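Long-range contact in lantibiotic dehydratase (Microbispora corallina, PDB 5EHK), which probably dehydrates serine and threonine residues of the NAI-107 precursor peptide in a tRNA-dependent way during lantibiotic biosynthesis: residues A[818-828]-A[861-872]. Sequence-based numbering, arbitrary orientation.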
# COMPACT_ATOMS: atom_id res chain seq x y z
N PRO A 818 19.68 -34.07 -2.93
CA PRO A 818 19.14 -35.06 -1.98
C PRO A 818 17.62 -34.89 -1.92
O PRO A 818 16.86 -35.87 -1.89
CB PRO A 818 19.80 -34.68 -0.65
CG PRO A 818 20.06 -33.22 -0.76
CD PRO A 818 20.23 -32.88 -2.24
N TRP A 819 17.18 -33.64 -1.93
CA TRP A 819 15.77 -33.29 -1.94
C TRP A 819 15.27 -32.81 -3.32
O TRP A 819 15.91 -31.98 -3.98
CB TRP A 819 15.51 -32.17 -0.93
CG TRP A 819 16.34 -32.20 0.33
CD1 TRP A 819 17.53 -31.55 0.55
CD2 TRP A 819 16.01 -32.86 1.57
NE1 TRP A 819 17.97 -31.80 1.83
CE2 TRP A 819 17.06 -32.59 2.48
CE3 TRP A 819 14.94 -33.67 1.99
CZ2 TRP A 819 17.06 -33.10 3.79
CZ3 TRP A 819 14.94 -34.17 3.29
CH2 TRP A 819 16.00 -33.88 4.17
N LEU A 820 14.12 -33.33 -3.73
CA LEU A 820 13.29 -32.73 -4.76
C LEU A 820 12.18 -31.91 -4.08
O LEU A 820 11.37 -32.48 -3.34
CB LEU A 820 12.68 -33.85 -5.57
CG LEU A 820 12.09 -33.57 -6.93
CD1 LEU A 820 13.06 -32.73 -7.75
CD2 LEU A 820 11.84 -34.92 -7.61
N TYR A 821 12.16 -30.59 -4.28
CA TYR A 821 11.15 -29.72 -3.64
C TYR A 821 10.28 -28.99 -4.66
O TYR A 821 10.72 -28.03 -5.31
CB TYR A 821 11.84 -28.73 -2.71
CG TYR A 821 11.00 -28.21 -1.58
CD1 TYR A 821 10.00 -29.00 -1.00
CD2 TYR A 821 11.29 -26.98 -0.98
CE1 TYR A 821 9.25 -28.54 0.11
CE2 TYR A 821 10.57 -26.52 0.13
CZ TYR A 821 9.55 -27.30 0.67
OH TYR A 821 8.81 -26.84 1.77
N LEU A 822 9.03 -29.43 -4.80
CA LEU A 822 8.10 -28.89 -5.79
C LEU A 822 7.20 -27.81 -5.24
O LEU A 822 6.65 -27.96 -4.14
CB LEU A 822 7.21 -30.00 -6.29
CG LEU A 822 7.89 -31.03 -7.17
CD1 LEU A 822 7.05 -32.28 -7.15
CD2 LEU A 822 7.96 -30.46 -8.56
N ARG A 823 7.01 -26.75 -6.01
CA ARG A 823 5.97 -25.76 -5.71
C ARG A 823 4.82 -25.86 -6.68
O ARG A 823 4.96 -25.61 -7.86
CB ARG A 823 6.53 -24.38 -5.75
CG ARG A 823 7.69 -24.20 -4.83
CD ARG A 823 7.96 -22.72 -4.72
NE ARG A 823 9.24 -22.47 -4.08
CZ ARG A 823 10.12 -21.61 -4.56
NH1 ARG A 823 9.84 -20.96 -5.70
NH2 ARG A 823 11.27 -21.42 -3.92
N LEU A 824 3.66 -26.24 -6.16
CA LEU A 824 2.52 -26.47 -7.02
C LEU A 824 1.52 -25.36 -6.84
O LEU A 824 0.95 -25.17 -5.76
CB LEU A 824 1.93 -27.85 -6.73
CG LEU A 824 2.96 -28.98 -6.76
CD1 LEU A 824 2.33 -30.31 -6.34
CD2 LEU A 824 3.58 -29.08 -8.12
N ARG A 825 1.34 -24.57 -7.90
CA ARG A 825 0.49 -23.38 -7.84
C ARG A 825 -0.97 -23.79 -7.96
O ARG A 825 -1.59 -23.58 -8.97
CB ARG A 825 0.89 -22.36 -8.90
CG ARG A 825 2.35 -21.91 -8.81
CD ARG A 825 2.57 -20.88 -7.71
NE ARG A 825 3.95 -20.85 -7.21
CZ ARG A 825 4.35 -20.08 -6.20
NH1 ARG A 825 3.47 -19.28 -5.58
NH2 ARG A 825 5.63 -20.10 -5.80
N VAL A 826 -1.47 -24.40 -6.91
CA VAL A 826 -2.85 -24.80 -6.81
C VAL A 826 -3.45 -23.78 -5.87
O VAL A 826 -3.07 -23.72 -4.72
CB VAL A 826 -2.95 -26.22 -6.17
CG1 VAL A 826 -4.39 -26.65 -6.00
CG2 VAL A 826 -2.18 -27.25 -6.99
N PRO A 827 -4.33 -22.92 -6.38
CA PRO A 827 -4.95 -21.92 -5.50
C PRO A 827 -5.69 -22.59 -4.37
O PRO A 827 -6.16 -23.72 -4.52
CB PRO A 827 -5.93 -21.20 -6.43
CG PRO A 827 -6.10 -22.08 -7.59
CD PRO A 827 -4.81 -22.80 -7.76
N ARG A 828 -5.81 -21.88 -3.26
CA ARG A 828 -6.29 -22.46 -2.01
C ARG A 828 -7.63 -23.18 -2.13
O ARG A 828 -7.78 -24.28 -1.60
CB ARG A 828 -6.33 -21.37 -0.93
CG ARG A 828 -6.82 -21.83 0.44
CD ARG A 828 -6.09 -23.06 0.93
NE ARG A 828 -7.02 -24.11 1.36
CZ ARG A 828 -7.13 -24.49 2.62
NH1 ARG A 828 -6.36 -23.93 3.55
NH2 ARG A 828 -7.99 -25.45 2.96
N ASP A 861 3.65 -17.55 -0.38
CA ASP A 861 4.76 -16.62 -0.64
C ASP A 861 4.29 -15.36 -1.36
O ASP A 861 3.09 -15.07 -1.44
CB ASP A 861 5.93 -17.29 -1.39
CG ASP A 861 5.52 -17.89 -2.77
OD1 ASP A 861 4.51 -17.46 -3.37
OD2 ASP A 861 6.26 -18.77 -3.28
N THR A 862 5.23 -14.65 -1.96
CA THR A 862 4.91 -13.38 -2.60
C THR A 862 3.96 -13.59 -3.78
O THR A 862 3.35 -12.64 -4.27
CB THR A 862 6.19 -12.66 -3.13
OG1 THR A 862 6.87 -13.49 -4.08
CG2 THR A 862 7.16 -12.27 -1.99
N ALA A 863 3.84 -14.84 -4.24
CA ALA A 863 3.02 -15.14 -5.41
C ALA A 863 1.72 -15.85 -5.05
O ALA A 863 1.01 -16.37 -5.92
CB ALA A 863 3.81 -15.95 -6.43
N GLY A 864 1.40 -15.87 -3.77
CA GLY A 864 0.11 -16.38 -3.36
C GLY A 864 0.22 -17.69 -2.60
O GLY A 864 1.30 -18.04 -2.12
N GLN A 865 -0.91 -18.38 -2.51
CA GLN A 865 -1.02 -19.66 -1.82
C GLN A 865 -0.76 -20.82 -2.76
O GLN A 865 -1.33 -20.88 -3.86
CB GLN A 865 -2.40 -19.82 -1.18
CG GLN A 865 -2.52 -19.21 0.20
CD GLN A 865 -3.94 -19.17 0.69
OE1 GLN A 865 -4.82 -18.69 -0.03
NE2 GLN A 865 -4.19 -19.67 1.89
N HIS A 866 0.09 -21.74 -2.31
CA HIS A 866 0.40 -22.91 -3.12
C HIS A 866 0.68 -24.12 -2.24
O HIS A 866 0.59 -24.02 -1.03
CB HIS A 866 1.56 -22.59 -4.05
CG HIS A 866 2.77 -22.12 -3.34
ND1 HIS A 866 2.83 -20.89 -2.71
CD2 HIS A 866 4.00 -22.67 -3.19
CE1 HIS A 866 4.02 -20.74 -2.17
NE2 HIS A 866 4.76 -21.79 -2.46
N LEU A 867 0.93 -25.26 -2.85
CA LEU A 867 1.33 -26.45 -2.10
C LEU A 867 2.80 -26.66 -2.35
O LEU A 867 3.29 -26.36 -3.42
CB LEU A 867 0.57 -27.70 -2.54
CG LEU A 867 -0.93 -27.62 -2.34
CD1 LEU A 867 -1.60 -28.80 -2.97
CD2 LEU A 867 -1.21 -27.54 -0.86
N ARG A 868 3.50 -27.14 -1.34
CA ARG A 868 4.88 -27.56 -1.56
C ARG A 868 4.98 -29.03 -1.23
O ARG A 868 4.56 -29.46 -0.17
CB ARG A 868 5.82 -26.74 -0.69
CG ARG A 868 5.74 -25.29 -1.03
CD ARG A 868 6.85 -24.53 -0.42
NE ARG A 868 7.01 -23.26 -1.09
CZ ARG A 868 7.85 -22.30 -0.71
NH1 ARG A 868 8.59 -22.49 0.37
NH2 ARG A 868 7.92 -21.17 -1.40
N VAL A 869 5.49 -29.81 -2.15
CA VAL A 869 5.62 -31.22 -1.87
C VAL A 869 7.09 -31.56 -1.86
O VAL A 869 7.81 -31.17 -2.77
CB VAL A 869 4.89 -32.06 -2.92
CG1 VAL A 869 5.02 -33.54 -2.60
CG2 VAL A 869 3.42 -31.63 -2.99
N ARG A 870 7.54 -32.28 -0.83
CA ARG A 870 8.96 -32.66 -0.80
C ARG A 870 9.25 -34.16 -0.88
O ARG A 870 8.65 -34.93 -0.16
CB ARG A 870 9.66 -32.13 0.43
CG ARG A 870 11.14 -32.24 0.17
CD ARG A 870 12.02 -32.05 1.36
NE ARG A 870 11.75 -32.91 2.51
CZ ARG A 870 11.86 -34.23 2.50
NH1 ARG A 870 12.22 -34.87 1.40
NH2 ARG A 870 11.61 -34.92 3.61
N PHE A 871 10.20 -34.57 -1.72
CA PHE A 871 10.62 -35.97 -1.76
C PHE A 871 12.08 -36.06 -1.39
O PHE A 871 12.86 -35.17 -1.74
CB PHE A 871 10.45 -36.59 -3.14
CG PHE A 871 9.06 -36.51 -3.68
CD1 PHE A 871 8.18 -37.56 -3.53
CD2 PHE A 871 8.64 -35.38 -4.39
CE1 PHE A 871 6.91 -37.50 -4.05
CE2 PHE A 871 7.38 -35.31 -4.90
CZ PHE A 871 6.50 -36.37 -4.72
N ARG A 872 12.46 -37.13 -0.70
CA ARG A 872 13.86 -37.39 -0.42
C ARG A 872 14.27 -38.70 -1.08
O ARG A 872 13.52 -39.69 -1.06
CB ARG A 872 14.13 -37.43 1.08
CG ARG A 872 15.60 -37.64 1.42
CD ARG A 872 15.87 -37.65 2.92
NE ARG A 872 15.55 -38.93 3.55
CZ ARG A 872 15.67 -39.14 4.85
NH1 ARG A 872 16.10 -38.16 5.63
NH2 ARG A 872 15.37 -40.33 5.37
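Leu820, Leu822 and Leu824 each exchange a pair of backbone hydrogen bonds with Phe871, Val869 and Leu867 respectively, zipping strands 819-824 and 864-872 together antiparallel. These six residues turn their side chains to one face of the sheet; all six are apolar and buried, which suits a face covered by helices. CD1 of Leu822 meets the edge of the Phe871 ring at CE2 (3.8 Å), and CD1 of Leu824 lies equally close to CG2 of Val869.

The other face mixes aromatic rings with long arginines and is looser, several of its residues being partly exposed; the turn residues Thr862 and Ala863 are exposed. Near this turn Arg825, bent at chi2 (-79°), brings its guanidinium back over the opposite strand. NH1 and NH2 grip Asp861 end-on, NH1 to OD1 at 3.0 Å and NH2 to OD2 at 2.9 Å, with the two flat groups nearly coplanar. A face of the same guanidinium stacks on the His866 ring, the centres 3.8 Å apart. The ring is held at both nitrogens: ND1 donates to Gly864 O, and NE2 accepts from Arg868 NE (3.0 Å). Asp861 OD1 also accepts from Ala863 N, an Asx turn. Gly864 has phi 111°, where a CB would be jammed against the preceding carbonyl oxygen, so glycine fits here. Extended Arg823 lies flat along Arg868, their planes 26° apart; Glu903 pairs with both Arg823 and Arg825, probably easing this crowding of charge. Further along, the edge of Trp819 abuts a face of the Arg870 guanidinium, which forms a salt bridge with Glu924.

At the hairpin turn, Thr862 OG1 is hydrogen-bonded to OG1 of Thr862 of the second subunit. These are the two central strands of a four-stranded antiparallel sheet, bordered by 853-861 and 902-905, while helices 875-895 and 828-837 cover the leucine face.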